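Local coordinates for protein Exo-arabinanase (Penicillium chrysogenum, PDB 3A72) that probably releases arabinobiose from the ends of alpha-1,5-linked L-arabinan chains, acting as an exo-type glycoside hydrolase, at residues F228-Y239 / Q254-T265. Numbering follows the deposited sequence.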
ATOM      1  N   PHE A 228       3.145 -24.090  -4.169  1.00  9.11           N
ATOM      2  CA  PHE A 228       2.508 -24.600  -5.388  1.00 10.40           C
ATOM      3  C   PHE A 228       2.843 -26.059  -5.596  1.00 13.98           C
ATOM      4  O   PHE A 228       3.110 -26.537  -6.673  1.00 17.19           O
ATOM      5  CB  PHE A 228       2.967 -23.738  -6.617  1.00 11.45           C
ATOM      6  CG  PHE A 228       2.484 -22.318  -6.478  1.00 10.17           C
ATOM      7  CD1 PHE A 228       1.148 -22.000  -6.652  1.00 10.46           C
ATOM      8  CD2 PHE A 228       3.388 -21.311  -6.145  1.00  9.25           C
ATOM      9  CE1 PHE A 228       0.691 -20.692  -6.494  1.00 11.25           C
ATOM     10  CE2 PHE A 228       2.914 -20.051  -5.977  1.00 10.23           C
ATOM     11  CZ  PHE A 228       1.590 -19.694  -6.137  1.00 10.89           C
ATOM     12  N   GLY A 229       2.860 -26.826  -4.498  1.00 13.77           N
ATOM     13  CA  GLY A 229       3.078 -28.249  -4.566  1.00 15.24           C
ATOM     14  C   GLY A 229       4.526 -28.682  -4.772  1.00 16.11           C
ATOM     15  O   GLY A 229       4.793 -29.903  -4.958  1.00 20.08           O
ATOM     16  N   THR A 230       5.466 -27.753  -4.747  1.00 16.53           N
ATOM     17  CA  THR A 230       6.889 -28.023  -4.894  1.00 19.03           C
ATOM     18  C   THR A 230       7.582 -27.832  -3.551  1.00 17.32           C
ATOM     19  O   THR A 230       6.935 -27.627  -2.516  1.00 17.55           O
ATOM     20  CB  THR A 230       7.546 -27.111  -5.917  1.00 19.64           C
ATOM     21  OG1 THR A 230       7.556 -25.800  -5.406  1.00 16.70           O
ATOM     22  CG2 THR A 230       6.599 -26.874  -7.084  1.00 19.68           C
ATOM     23  N   GLU A 231       8.913 -27.964  -3.661  1.00 20.46           N
ATOM     24  CA  GLU A 231       9.706 -27.808  -2.461  1.00 21.01           C
ATOM     25  C   GLU A 231      10.262 -26.410  -2.219  1.00 19.92           C
ATOM     26  O   GLU A 231      10.932 -26.081  -1.239  1.00 22.58           O
ATOM     27  CB  GLU A 231      10.825 -28.838  -2.530  1.00 29.97           C
ATOM     28  CG  GLU A 231      10.443 -30.223  -2.076  1.00 47.37           C
ATOM     29  CD  GLU A 231       9.106 -30.772  -2.504  1.00 65.11           C
ATOM     30  OE1 GLU A 231       9.017 -31.806  -3.217  1.00102.86           O
ATOM     31  OE2 GLU A 231       8.052 -30.178  -2.112  1.00 93.38           O
ATOM     32  N   THR A 232      10.034 -25.401  -3.030  1.00 18.91           N
ATOM     33  CA  THR A 232      10.384 -24.066  -3.108  1.00 14.65           C
ATOM     34  C   THR A 232       9.176 -23.129  -3.030  1.00 12.46           C
ATOM     35  O   THR A 232       8.201 -23.228  -3.787  1.00 13.61           O
ATOM     36  CB  THR A 232      11.103 -23.821  -4.444  1.00 17.16           C
ATOM     37  OG1 THR A 232      12.154 -24.751  -4.544  1.00 21.83           O
ATOM     38  CG2 THR A 232      11.714 -22.432  -4.439  1.00 19.62           C
ATOM     39  N   TYR A 233       9.301 -22.203  -2.080  1.00 11.52           N
ATOM     40  CA  TYR A 233       8.264 -21.161  -1.842  1.00  9.47           C
ATOM     41  C   TYR A 233       8.495 -20.011  -2.776  1.00  9.06           C
ATOM     42  O   TYR A 233       9.632 -19.633  -3.031  1.00 10.95           O
ATOM     43  CB  TYR A 233       8.334 -20.728  -0.403  1.00 10.32           C
ATOM     44  CG  TYR A 233       6.996 -20.233   0.174  1.00  8.65           C
ATOM     45  CD1 TYR A 233       6.066 -21.190   0.593  1.00  8.34           C
ATOM     46  CD2 TYR A 233       6.694 -18.915   0.338  1.00  9.01           C
ATOM     47  CE1 TYR A 233       4.855 -20.802   1.122  1.00  7.94           C
ATOM     48  CE2 TYR A 233       5.488 -18.544   0.865  1.00  7.64           C
ATOM     49  CZ  TYR A 233       4.572 -19.475   1.267  1.00  6.79           C
ATOM     50  OH  TYR A 233       3.380 -19.033   1.813  1.00  7.20           O
ATOM     51  N   SER A 234       7.385 -19.374  -3.239  1.00  7.62           N
ATOM     52  CA  SER A 234       7.504 -18.164  -4.018  1.00  7.24           C
ATOM     53  C   SER A 234       6.279 -17.283  -3.748  1.00  6.18           C
ATOM     54  O   SER A 234       5.273 -17.732  -3.199  1.00  6.26           O
ATOM     55  CB  SER A 234       7.581 -18.498  -5.515  1.00  8.43           C
ATOM     56  OG  SER A 234       6.444 -19.166  -6.004  1.00  8.83           O
ATOM     57  N   PHE A 235       6.393 -16.019  -4.186  1.00  5.90           N
ATOM     58  CA  PHE A 235       5.366 -14.988  -3.977  1.00  5.45           C
ATOM     59  C   PHE A 235       4.966 -14.349  -5.293  1.00  4.88           C
ATOM     60  O   PHE A 235       4.995 -13.106  -5.425  1.00  5.25           O
ATOM     61  CB  PHE A 235       5.879 -13.923  -2.997  1.00  5.44           C
ATOM     62  CG  PHE A 235       6.113 -14.391  -1.588  1.00  5.90           C
ATOM     63  CD1 PHE A 235       5.092 -14.335  -0.681  1.00  6.80           C
ATOM     64  CD2 PHE A 235       7.354 -14.791  -1.159  1.00  7.91           C
ATOM     65  CE1 PHE A 235       5.279 -14.693   0.679  1.00  8.50           C
ATOM     66  CE2 PHE A 235       7.552 -15.172   0.151  1.00  9.93           C
ATOM     67  CZ  PHE A 235       6.525 -15.062   1.066  1.00  9.38           C
ATOM     68  N   PRO A 236       4.504 -15.115  -6.283  1.00  5.16           N
ATOM     69  CA  PRO A 236       4.057 -14.496  -7.557  1.00  4.84           C
ATOM     70  C   PRO A 236       2.899 -13.566  -7.352  1.00  4.57           C
ATOM     71  O   PRO A 236       2.029 -13.755  -6.491  1.00  5.20           O
ATOM     72  CB  PRO A 236       3.612 -15.696  -8.382  1.00  5.63           C
ATOM     73  CG  PRO A 236       3.221 -16.718  -7.332  1.00  5.47           C
ATOM     74  CD  PRO A 236       4.261 -16.568  -6.250  1.00  5.47           C
ATOM     75  N   LEU A 237       2.839 -12.549  -8.215  1.00  4.46           N
ATOM     76  CA  LEU A 237       1.712 -11.629  -8.188  1.00  4.68           C
ATOM     77  C   LEU A 237       0.490 -12.269  -8.846  1.00  4.27           C
ATOM     78  O   LEU A 237       0.558 -12.870  -9.931  1.00  4.74           O
ATOM     79  CB  LEU A 237       2.038 -10.312  -8.900  1.00  4.67           C
ATOM     80  CG  LEU A 237       3.227  -9.564  -8.305  1.00  5.76           C
ATOM     81  CD1 LEU A 237       3.269  -8.170  -8.939  1.00  6.27           C
ATOM     82  CD2 LEU A 237       3.212  -9.514  -6.796  1.00  6.57           C
ATOM     83  N   TYR A 238      -0.652 -12.100  -8.174  1.00  4.70           N
ATOM     84  CA  TYR A 238      -1.975 -12.537  -8.628  1.00  4.33           C
ATOM     85  C   TYR A 238      -2.924 -11.377  -8.518  1.00  4.21           C
ATOM     86  O   TYR A 238      -2.731 -10.457  -7.719  1.00  4.85           O
ATOM     87  CB  TYR A 238      -2.518 -13.703  -7.748  1.00  4.95           C
ATOM     88  CG  TYR A 238      -2.077 -15.073  -8.172  1.00  4.63           C
ATOM     89  CD1 TYR A 238      -0.753 -15.471  -8.152  1.00  5.02           C
ATOM     90  CD2 TYR A 238      -3.018 -15.995  -8.605  1.00  5.37           C
ATOM     91  CE1 TYR A 238      -0.404 -16.742  -8.558  1.00  5.79           C
ATOM     92  CE2 TYR A 238      -2.677 -17.299  -9.017  1.00  6.33           C
ATOM     93  CZ  TYR A 238      -1.359 -17.658  -8.995  1.00  5.87           C
ATOM     94  OH  TYR A 238      -0.955 -18.912  -9.369  1.00  7.59           O
ATOM     95  N   TYR A 239      -4.011 -11.417  -9.308  1.00  4.39           N
ATOM     96  CA  TYR A 239      -5.076 -10.458  -9.147  1.00  3.99           C
ATOM     97  C   TYR A 239      -6.419 -11.140  -9.294  1.00  4.46           C
ATOM     98  O   TYR A 239      -6.584 -12.221  -9.849  1.00  5.47           O
ATOM     99  CB  TYR A 239      -4.940  -9.327 -10.106  1.00  4.92           C
ATOM    100  CG  TYR A 239      -4.726  -9.554 -11.587  1.00  4.54           C
ATOM    101  CD1 TYR A 239      -5.795  -9.621 -12.478  1.00  5.05           C
ATOM    102  CD2 TYR A 239      -3.452  -9.655 -12.088  1.00  4.90           C
ATOM    103  CE1 TYR A 239      -5.584  -9.806 -13.843  1.00  4.95           C
ATOM    104  CE2 TYR A 239      -3.248  -9.790 -13.448  1.00  4.75           C
ATOM    105  CZ  TYR A 239      -4.290  -9.866 -14.319  1.00  4.42           C
ATOM    106  OH  TYR A 239      -4.007  -9.953 -15.674  1.00  5.32           O
ATOM    107  N   GLN A 254      -6.076 -14.877 -10.706  1.00  4.98           N
ATOM    108  CA  GLN A 254      -5.409 -14.885 -12.010  1.00  5.62           C
ATOM    109  C   GLN A 254      -3.937 -14.528 -11.822  1.00  5.20           C
ATOM    110  O   GLN A 254      -3.604 -13.465 -11.261  1.00  6.17           O
ATOM    111  CB  GLN A 254      -6.070 -13.856 -12.916  1.00  7.73           C
ATOM    112  CG  GLN A 254      -5.527 -13.846 -14.329  1.00  7.87           C
ATOM    113  CD  GLN A 254      -6.246 -12.915 -15.295  1.00  7.30           C
ATOM    114  OE1 GLN A 254      -7.384 -12.469 -15.040  1.00  8.92           O
ATOM    115  NE2 GLN A 254      -5.621 -12.714 -16.406  1.00 10.13           N
ATOM    116  N   ARG A 255      -3.029 -15.387 -12.233  1.00  5.37           N
ATOM    117  CA  ARG A 255      -1.590 -15.110 -12.133  1.00  5.60           C
ATOM    118  C   ARG A 255      -1.255 -14.040 -13.168  1.00  5.58           C
ATOM    119  O   ARG A 255      -1.622 -14.125 -14.344  1.00  7.62           O
ATOM    120  CB  ARG A 255      -0.782 -16.371 -12.369  1.00  6.53           C
ATOM    121  CG  ARG A 255       0.704 -16.160 -12.231  1.00  7.64           C
ATOM    122  CD  ARG A 255       1.526 -17.414 -12.404  1.00  9.46           C
ATOM    123  NE  ARG A 255       1.378 -18.363 -11.310  1.00 10.46           N
ATOM    124  CZ  ARG A 255       2.297 -18.842 -10.506  1.00  8.59           C
ATOM    125  NH1 ARG A 255       3.611 -18.504 -10.599  1.00 10.78           N
ATOM    126  NH2 ARG A 255       1.970 -19.715  -9.551  1.00 10.06           N
ATOM    127  N   LEU A 256      -0.502 -13.029 -12.747  1.00  4.89           N
ATOM    128  CA  LEU A 256      -0.035 -11.990 -13.675  1.00  4.87           C
ATOM    129  C   LEU A 256       1.073 -12.585 -14.532  1.00  5.08           C
ATOM    130  O   LEU A 256       2.107 -13.006 -13.996  1.00  6.44           O
ATOM    131  CB  LEU A 256       0.387 -10.755 -12.870  1.00  5.05           C
ATOM    132  CG  LEU A 256       0.689  -9.490 -13.633  1.00  5.14           C
ATOM    133  CD1 LEU A 256       0.609  -8.298 -12.706  1.00  6.57           C
ATOM    134  CD2 LEU A 256       2.065  -9.512 -14.331  1.00  6.09           C
ATOM    135  N   VAL A 257       0.899 -12.595 -15.862  1.00  4.85           N
ATOM    136  CA  VAL A 257       1.863 -13.142 -16.785  1.00  4.97           C
ATOM    137  C   VAL A 257       2.432 -12.006 -17.633  1.00  4.76           C
ATOM    138  O   VAL A 257       1.654 -11.185 -18.179  1.00  5.28           O
ATOM    139  CB  VAL A 257       1.235 -14.222 -17.672  1.00  6.12           C
ATOM    140  CG1 VAL A 257       2.265 -14.746 -18.689  1.00  7.74           C
ATOM    141  CG2 VAL A 257       0.663 -15.354 -16.766  1.00  9.26           C
ATOM    142  N   VAL A 258       3.759 -11.968 -17.718  1.00  4.61           N
ATOM    143  CA  VAL A 258       4.478 -10.917 -18.403  1.00  4.91           C
ATOM    144  C   VAL A 258       4.972 -11.464 -19.738  1.00  4.68           C
ATOM    145  O   VAL A 258       5.516 -12.576 -19.792  1.00  5.41           O
ATOM    146  CB  VAL A 258       5.639 -10.421 -17.524  1.00  5.02           C
ATOM    147  CG1 VAL A 258       6.350  -9.213 -18.167  1.00  5.85           C
ATOM    148  CG2 VAL A 258       5.141 -10.038 -16.166  1.00  5.69           C
ATOM    149  N   SER A 259       4.800 -10.694 -20.820  1.00  5.16           N
ATOM    150  CA  SER A 259       5.138 -11.213 -22.152  1.00  5.57           C
ATOM    151  C   SER A 259       6.622 -11.507 -22.341  1.00  5.29           C
ATOM    152  O   SER A 259       6.972 -12.320 -23.192  1.00  6.25           O
ATOM    153  CB  SER A 259       4.607 -10.295 -23.234  1.00  6.04           C
ATOM    154  OG  SER A 259       5.302  -9.052 -23.140  1.00  7.28           O
ATOM    155  N   SER A 260       7.508 -10.898 -21.552  1.00  5.67           N
ATOM    156  CA  SER A 260       8.946 -11.163 -21.592  1.00  6.38           C
ATOM    157  C   SER A 260       9.345 -12.437 -20.890  1.00  6.02           C
ATOM    158  O   SER A 260      10.480 -12.880 -21.041  1.00  7.41           O
ATOM    159  CB  SER A 260       9.693  -9.999 -20.902  1.00  6.81           C
ATOM    160  OG  SER A 260       9.292 -10.015 -19.519  1.00  6.78           O
ATOM    161  N   GLY A 261       8.464 -13.004 -20.061  1.00  5.88           N
ATOM    162  CA  GLY A 261       8.796 -14.129 -19.221  1.00  6.41           C
ATOM    163  C   GLY A 261       9.243 -13.788 -17.837  1.00  5.58           C
ATOM    164  O   GLY A 261       9.365 -14.682 -16.999  1.00  7.38           O
ATOM    165  N   THR A 262       9.466 -12.515 -17.516  1.00  5.83           N
ATOM    166  CA  THR A 262       9.746 -12.148 -16.119  1.00  5.80           C
ATOM    167  C   THR A 262       8.577 -12.604 -15.270  1.00  5.66           C
ATOM    168  O   THR A 262       7.404 -12.448 -15.648  1.00  6.10           O
ATOM    169  CB  THR A 262       9.933 -10.643 -16.031  1.00  6.01           C
ATOM    170  OG1 THR A 262      11.091 -10.319 -16.800  1.00  6.61           O
ATOM    171  CG2 THR A 262      10.108 -10.135 -14.617  1.00  7.45           C
ATOM    172  N   GLN A 263       8.877 -13.128 -14.078  1.00  5.82           N
ATOM    173  CA  GLN A 263       7.880 -13.632 -13.161  1.00  5.94           C
ATOM    174  C   GLN A 263       7.914 -12.746 -11.916  1.00  5.65           C
ATOM    175  O   GLN A 263       8.738 -12.959 -11.004  1.00  7.53           O
ATOM    176  CB  GLN A 263       8.156 -15.078 -12.805  1.00  7.37           C
ATOM    177  CG  GLN A 263       7.954 -15.949 -14.051  1.00  9.06           C
ATOM    178  CD  GLN A 263       8.111 -17.408 -13.716  1.00 10.35           C
ATOM    179  OE1 GLN A 263       7.296 -18.017 -13.019  1.00 13.13           O
ATOM    180  NE2 GLN A 263       9.166 -18.018 -14.159  1.00 19.23           N
ATOM    181  N   PRO A 264       7.099 -11.705 -11.878  1.00  5.43           N
ATOM    182  CA  PRO A 264       7.234 -10.728 -10.762  1.00  5.97           C
ATOM    183  C   PRO A 264       6.810 -11.353  -9.445  1.00  5.19           C
ATOM    184  O   PRO A 264       5.821 -12.097  -9.367  1.00  5.65           O
ATOM    185  CB  PRO A 264       6.314  -9.590 -11.164  1.00  6.81           C
ATOM    186  CG  PRO A 264       5.501 -10.055 -12.241  1.00 15.83           C
ATOM    187  CD  PRO A 264       6.028 -11.332 -12.806  1.00  6.21           C
ATOM    188  N   THR A 265       7.509 -10.982  -8.384  1.00  5.01           N
ATOM    189  CA  THR A 265       7.220 -11.508  -7.061  1.00  5.16           C
ATOM    190  C   THR A 265       7.261 -10.420  -6.005  1.00  4.51           C
ATOM    191  O   THR A 265       8.068  -9.460  -6.074  1.00  5.21           O
ATOM    192  CB  THR A 265       8.185 -12.644  -6.653  1.00  5.77           C
ATOM    193  OG1 THR A 265       9.511 -12.144  -6.641  1.00  6.55           O
ATOM    194  CG2 THR A 265       8.076 -13.833  -7.579  1.00  6.75           C
TER
HETATM  195  O   HOH W   1       5.473 -19.248  -8.654  1.00 19.51           O
HETATM  196  O   HOH W   2       2.916 -13.118 -11.365  1.00  6.82           O
HETATM  197  O   HOH W   3      -1.699 -11.764 -17.085  1.00  8.02           O
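The outer two strands of one four-stranded propeller blade, 237-242 and 254-255, pair here as an antiparallel hairpin. Tyr239 and Gln254 form its hydrogen-bonded pair: Tyr239 N gives to Gln254 O at 2.9 Å, and Gln254 N returns the bond to Tyr239 O. One residue along, Tyr238 faces Arg255 in a non-hydrogen-bonded pair, with Arg255 CB over the tyrosine ring face, a CH-pi contact 3.9 Å from its centroid. A bend at chi3 (-70°) turns the guanidinium back toward Tyr238 OH, which accepts from NE at 3.1 Å and more weakly from NH2. NH2 also lies over a face of Phe228, with Arg255 CZ 4.7 Å from that ring's centroid, a cation-pi contact, while Pro236 CG covers one face of the guanidinium. At the guanidinium's edge, a water links NH1 to Ser234 OG. This blade belongs to a six-bladed beta-propeller. Beyond Leu256, whose N donates a hydrogen bond to Leu237 O at 3.0 Å, the chain loops out through a type I beta turn at Val258-Gly261 and returns before strand 269-273 opens the next blade. Pro264 O then accepts from Leu237 N at 3.2 Å, and Pro264 CB meets Leu237 CD1. The Tyr239 ring runs alongside the Gln254 amide, planes 41° apart; the Tyr239 hydroxyl is hydrogen-bonded to Gly299 O and Trp303 NE1. Phe235 O takes a CA-H...O contact from Thr265 CA; the Phe235 side chain lies about 5 Å from a bound arabinofuranose.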